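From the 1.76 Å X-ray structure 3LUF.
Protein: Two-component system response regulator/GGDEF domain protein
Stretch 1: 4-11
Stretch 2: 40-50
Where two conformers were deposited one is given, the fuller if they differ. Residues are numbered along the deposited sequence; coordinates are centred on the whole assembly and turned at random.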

# COMPACT_ATOMS: atom_id res chain seq x y z
N LYS B 4 -24.40 -7.05 -9.74
CA LYS B 4 -24.49 -6.42 -11.11
C LYS B 4 -23.16 -6.58 -11.83
O LYS B 4 -22.13 -6.55 -11.18
CB LYS B 4 -24.80 -4.94 -10.95
CG LYS B 4 -26.26 -4.69 -10.62
CD LYS B 4 -26.45 -4.12 -9.25
CE LYS B 4 -25.85 -2.75 -9.16
NZ LYS B 4 -26.71 -1.88 -8.33
N GLN B 5 -23.17 -6.74 -13.16
CA GLN B 5 -21.91 -6.96 -13.87
C GLN B 5 -21.85 -6.14 -15.16
O GLN B 5 -21.18 -6.52 -16.10
CB GLN B 5 -21.73 -8.45 -14.16
CG GLN B 5 -20.35 -8.84 -14.69
CD GLN B 5 -20.24 -10.32 -14.97
OE1 GLN B 5 -19.50 -10.74 -15.87
NE2 GLN B 5 -20.96 -11.12 -14.19
N LYS B 6 -22.61 -5.05 -15.20
CA LYS B 6 -22.62 -4.19 -16.39
C LYS B 6 -22.18 -2.76 -16.02
O LYS B 6 -22.44 -2.30 -14.90
CB LYS B 6 -24.01 -4.17 -17.02
CG LYS B 6 -24.01 -3.70 -18.46
CD LYS B 6 -25.03 -4.42 -19.32
CE LYS B 6 -26.41 -4.38 -18.71
NZ LYS B 6 -27.37 -4.65 -19.80
N ILE B 7 -21.48 -2.08 -16.93
CA ILE B 7 -21.23 -0.64 -16.70
C ILE B 7 -21.79 0.19 -17.85
O ILE B 7 -21.99 -0.32 -18.94
CB ILE B 7 -19.73 -0.27 -16.47
CG1 ILE B 7 -18.90 -0.58 -17.70
CG2 ILE B 7 -19.18 -0.98 -15.20
CD1 ILE B 7 -17.81 0.39 -17.94
N LEU B 8 -22.05 1.45 -17.55
CA LEU B 8 -22.61 2.40 -18.51
C LEU B 8 -21.53 3.46 -18.75
O LEU B 8 -20.94 4.00 -17.81
CB LEU B 8 -23.85 3.07 -17.88
CG LEU B 8 -24.45 4.21 -18.76
CD1 LEU B 8 -24.95 3.58 -20.04
CD2 LEU B 8 -25.57 4.96 -18.02
N ILE B 9 -21.33 3.79 -20.02
CA ILE B 9 -20.41 4.86 -20.42
C ILE B 9 -21.22 5.85 -21.23
O ILE B 9 -21.89 5.45 -22.18
CB ILE B 9 -19.22 4.30 -21.28
CG1 ILE B 9 -18.40 3.29 -20.47
CG2 ILE B 9 -18.28 5.46 -21.71
CD1 ILE B 9 -17.33 2.60 -21.33
N VAL B 10 -21.20 7.11 -20.83
CA VAL B 10 -21.84 8.15 -21.65
C VAL B 10 -20.78 9.21 -21.93
O VAL B 10 -20.35 9.95 -21.04
CB VAL B 10 -23.07 8.78 -20.94
CG1 VAL B 10 -23.84 9.66 -21.92
CG2 VAL B 10 -23.98 7.69 -20.32
N GLU B 11 -20.32 9.23 -23.18
CA GLU B 11 -19.17 10.02 -23.59
C GLU B 11 -19.24 10.27 -25.09
O GLU B 11 -19.31 9.33 -25.88
CB GLU B 11 -17.87 9.24 -23.26
CG GLU B 11 -16.59 9.83 -23.91
CD GLU B 11 -16.29 11.26 -23.47
OE1 GLU B 11 -15.89 11.45 -22.31
OE2 GLU B 11 -16.35 12.19 -24.32
N GLY B 40 -29.28 8.35 -25.36
CA GLY B 40 -29.00 6.96 -25.62
C GLY B 40 -29.16 6.06 -24.41
O GLY B 40 -29.43 4.87 -24.55
N ALA B 41 -28.96 6.62 -23.23
CA ALA B 41 -29.01 5.91 -21.94
C ALA B 41 -30.35 6.09 -21.21
O ALA B 41 -30.45 5.82 -19.99
CB ALA B 41 -27.87 6.39 -21.05
N ARG B 42 -31.39 6.48 -21.95
CA ARG B 42 -32.71 6.80 -21.35
C ARG B 42 -33.30 5.57 -20.64
O ARG B 42 -33.89 5.70 -19.55
CB ARG B 42 -33.66 7.34 -22.43
CG ARG B 42 -35.09 7.69 -21.97
CD ARG B 42 -35.09 8.89 -21.05
NE ARG B 42 -36.44 9.21 -20.54
CZ ARG B 42 -37.08 8.52 -19.60
NH1 ARG B 42 -36.55 7.43 -19.03
NH2 ARG B 42 -38.29 8.91 -19.22
N HIS B 43 -33.11 4.39 -21.23
CA HIS B 43 -33.56 3.11 -20.65
C HIS B 43 -32.77 2.62 -19.43
O HIS B 43 -33.23 1.74 -18.70
CB HIS B 43 -33.56 1.99 -21.70
CG HIS B 43 -32.20 1.70 -22.27
ND1 HIS B 43 -31.50 2.60 -23.05
CD2 HIS B 43 -31.40 0.60 -22.17
CE1 HIS B 43 -30.34 2.07 -23.41
NE2 HIS B 43 -30.25 0.86 -22.88
N CYS B 44 -31.59 3.17 -19.21
CA CYS B 44 -30.69 2.63 -18.19
C CYS B 44 -31.15 2.83 -16.73
O CYS B 44 -31.40 3.96 -16.28
CB CYS B 44 -29.26 3.14 -18.43
SG CYS B 44 -28.67 2.77 -20.10
N GLN B 45 -31.21 1.72 -16.00
CA GLN B 45 -31.73 1.67 -14.64
C GLN B 45 -30.62 1.38 -13.64
O GLN B 45 -29.77 0.53 -13.89
CB GLN B 45 -32.81 0.59 -14.55
N GLY B 46 -30.65 2.06 -12.51
CA GLY B 46 -29.68 1.83 -11.44
C GLY B 46 -29.45 0.37 -11.06
O GLY B 46 -28.32 -0.01 -10.72
N ASP B 47 -30.49 -0.46 -11.12
CA ASP B 47 -30.34 -1.85 -10.71
C ASP B 47 -29.59 -2.78 -11.68
O ASP B 47 -29.25 -3.89 -11.30
CB ASP B 47 -31.69 -2.47 -10.22
CG ASP B 47 -32.75 -2.59 -11.32
OD1 ASP B 47 -32.41 -2.69 -12.50
OD2 ASP B 47 -33.96 -2.62 -10.98
N GLU B 48 -29.32 -2.33 -12.90
CA GLU B 48 -28.60 -3.17 -13.85
C GLU B 48 -27.09 -2.88 -13.84
O GLU B 48 -26.29 -3.73 -14.22
CB GLU B 48 -29.15 -2.93 -15.24
CG GLU B 48 -29.17 -4.15 -16.14
CD GLU B 48 -30.06 -3.93 -17.36
OE1 GLU B 48 -29.72 -4.43 -18.45
OE2 GLU B 48 -31.08 -3.22 -17.22
N TYR B 49 -26.71 -1.70 -13.37
CA TYR B 49 -25.31 -1.21 -13.54
C TYR B 49 -24.54 -1.06 -12.27
O TYR B 49 -25.04 -0.53 -11.28
CB TYR B 49 -25.29 0.11 -14.30
CG TYR B 49 -25.87 -0.01 -15.67
CD1 TYR B 49 -25.06 -0.34 -16.78
CD2 TYR B 49 -27.24 0.16 -15.88
CE1 TYR B 49 -25.60 -0.46 -18.05
CE2 TYR B 49 -27.79 0.03 -17.15
CZ TYR B 49 -26.97 -0.27 -18.23
OH TYR B 49 -27.53 -0.38 -19.47
N VAL B 50 -23.30 -1.53 -12.31
CA VAL B 50 -22.36 -1.30 -11.22
C VAL B 50 -22.08 0.19 -11.02
O VAL B 50 -22.08 0.71 -9.88
CB VAL B 50 -21.03 -2.04 -11.51
CG1 VAL B 50 -20.03 -1.82 -10.39
CG2 VAL B 50 -21.26 -3.54 -11.69
O HOH W 1 -23.83 -0.22 -7.87

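The contact runs from Lys4 to Val10, with Ile9 out of reach, and the two stretches together bury 613 Å². One backbone hydrogen bond joins them. Val50 N donates to Lys6 O at 2.8 Å, with an angle of 155° at the hydrogen, so the bond is short and fairly straight. The same oxygen also receives a CA-H...O contact, with Tyr49 CA lying 3.4 Å from Lys6 O. Lys6 O is thus approached by two successive residues of the other stretch.

The side chain of Lys6 is satisfied as well. Its NZ lies 2.7 Å from Glu48 OE1, a hydrogen bond within a salt bridge. Glu48 points away at CA-to-CB, but its end comes back to reach the lysine. Lys6 NZ has a further hydrogen bond elsewhere in the structure.

Lys4 is held less firmly. Its NZ makes a weak hydrogen bond to Gly46 O at 3.4 Å. A second weak bond, also 3.4 Å, runs from Lys4 NZ to the oxygen of water 1. That water donates to Val50 O at 2.8 Å, so it bridges the lysine and the backbone. Residue Val50 thus has its N bonded directly to Lys6 O and its O bonded to water 1, whose link to Lys4 NZ is weak.

Within stretch 2, Cys44 N donates to Ala41 O at 3.0 Å and closes a type I turn. Glu48 N donates to Gln45 O at 3.1 Å.

Apolar packing continues along the strand. Leu8 CB sits 3.8 Å from Tyr49 CD1 and makes an off-centre CH-pi contact with the ring. The backbone atom Ile7 C lies at the ring edge, 3.5 Å from Tyr49 CD1. Leu8 CD1 is 3.8 Å from Cys44 SG. Ala41 CB receives both Leu8 CD2 at 4.1 Å and Val10 CG2 at 4.2 Å. Tyr49 OH is hydrogen-bonded elsewhere in the structure.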